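Local coordinates for beta-lactamase/D-alanine Carboxypeptidase (Yersinia pestis, PDB 3RJU), which is a putative penicillin-binding protein of the beta-lactamase family, which probably acts as a serine hydrolase on beta-lactams or D-alanyl peptides, at residues P251-S254 and A255-Q259. Sequence-based numbering, arbitrary orientation.
Sequences PKRS and AKREQ
A type I beta turn from Lys252 to Ala255 leads the loop after helix 233-241 into the short helix 255-258, and Lys252 and Ser254 of the turn meet the carboxylate of Glu258 from that helix. The turn is closed by Ala255 N, which donates to Lys252 O over 3.0 Å. The first helical bond follows, Glu258 N to Ser254 O at 2.8 Å. One water bridges Lys252 O and Lys256 N, another Arg253 O and Arg257 N, each linking residues four apart at the start of the helix.

The Lys252 chain, extended beyond CG, packs that atom on the methyl of Ala255 and crosses the Glu258 side chain at about a right angle. Its NZ forms a salt bridge with the Glu258 carboxylate, the hydrogen bond to OE1 (2.8 Å) using the syn lone pair and that to OE2 being weak. Ser254 OG, set between its own backbone N and carbonyl carbon (chi1 61°), donates to Glu258 OE2 on the anti side at 2.6 Å.

Ser254 CA lies against one face of the Arg257 guanidinium, 3.5 Å from its plane and offset toward the rim. Arg257 NH2 comes to 3.3 Å from Arg253 NH1, the two planes 36° apart. Asp77 of helix 64-77 forms a salt bridge with Arg253 and a long, weak ion pair with Arg257, which probably offsets their like charge. Lys252 NZ also pairs with Glu70 of that helix and thus sits between two acids. Ammonium and hydroxyl together hold the buried Glu258 carboxylate, which should restrict its rotation and would favour the anion against the nearby Glu70.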
# COMPACT_ATOMS: atom_id res chain seq x y z
N PRO A 251 0.05 -11.56 16.50
CA PRO A 251 0.59 -10.85 15.35
C PRO A 251 2.04 -11.23 15.07
O PRO A 251 2.76 -11.66 16.00
CB PRO A 251 0.52 -9.38 15.78
CG PRO A 251 -0.56 -9.36 16.83
CD PRO A 251 -0.42 -10.65 17.56
N LYS A 252 2.47 -11.06 13.83
CA LYS A 252 3.86 -11.33 13.45
C LYS A 252 4.81 -10.48 14.30
O LYS A 252 4.46 -9.39 14.77
CB LYS A 252 4.09 -11.06 11.96
CG LYS A 252 3.76 -9.62 11.54
CD LYS A 252 3.99 -9.39 10.03
CE LYS A 252 3.54 -8.01 9.60
NZ LYS A 252 3.78 -7.79 8.15
N ARG A 253 6.02 -11.00 14.47
CA ARG A 253 7.03 -10.37 15.31
C ARG A 253 7.28 -8.90 14.97
O ARG A 253 7.45 -8.07 15.86
CB ARG A 253 8.34 -11.18 15.24
CG ARG A 253 9.46 -10.60 16.07
CD ARG A 253 10.59 -11.61 16.24
NE ARG A 253 11.34 -11.82 15.00
CZ ARG A 253 12.35 -11.04 14.62
NH1 ARG A 253 12.72 -10.02 15.38
NH2 ARG A 253 13.00 -11.28 13.48
N SER A 254 7.30 -8.58 13.68
CA SER A 254 7.63 -7.23 13.24
C SER A 254 6.42 -6.30 13.10
O SER A 254 6.58 -5.18 12.61
CB SER A 254 8.34 -7.27 11.89
OG SER A 254 7.50 -7.85 10.90
N ALA A 255 5.21 -6.75 13.48
CA ALA A 255 4.01 -5.93 13.21
C ALA A 255 4.08 -4.55 13.85
O ALA A 255 3.76 -3.54 13.22
CB ALA A 255 2.74 -6.64 13.66
N LYS A 256 4.51 -4.51 15.11
CA LYS A 256 4.58 -3.23 15.82
C LYS A 256 5.64 -2.31 15.23
O LYS A 256 5.42 -1.11 15.11
CB LYS A 256 4.77 -3.42 17.32
CG LYS A 256 3.46 -3.79 18.00
CD LYS A 256 3.62 -4.06 19.48
CE LYS A 256 2.26 -4.31 20.12
NZ LYS A 256 2.37 -4.81 21.52
N ARG A 257 6.78 -2.87 14.84
CA ARG A 257 7.81 -2.04 14.21
C ARG A 257 7.31 -1.54 12.86
O ARG A 257 7.56 -0.39 12.48
CB ARG A 257 9.12 -2.81 14.05
CG ARG A 257 9.93 -2.89 15.35
CD ARG A 257 11.21 -3.68 15.15
NE ARG A 257 10.99 -5.11 15.36
CZ ARG A 257 11.11 -6.05 14.43
NH1 ARG A 257 11.45 -5.73 13.17
NH2 ARG A 257 10.86 -7.31 14.75
N GLU A 258 6.57 -2.37 12.14
CA GLU A 258 6.08 -1.95 10.83
C GLU A 258 5.11 -0.80 10.95
O GLU A 258 5.03 0.02 10.04
CB GLU A 258 5.41 -3.10 10.10
CG GLU A 258 6.42 -4.11 9.55
CD GLU A 258 5.74 -5.30 8.93
OE1 GLU A 258 4.74 -5.11 8.19
OE2 GLU A 258 6.19 -6.44 9.17
N GLN A 259 4.38 -0.75 12.06
CA GLN A 259 3.33 0.26 12.26
C GLN A 259 3.75 1.40 13.18
O GLN A 259 2.93 2.22 13.59
CB GLN A 259 2.04 -0.41 12.75
CG GLN A 259 1.47 -1.33 11.70
CD GLN A 259 0.07 -1.82 12.00
OE1 GLN A 259 -0.24 -2.20 13.14
NE2 GLN A 259 -0.79 -1.82 10.98
O HOH W 1 4.46 -7.22 16.74
O HOH W 2 7.54 -5.31 16.13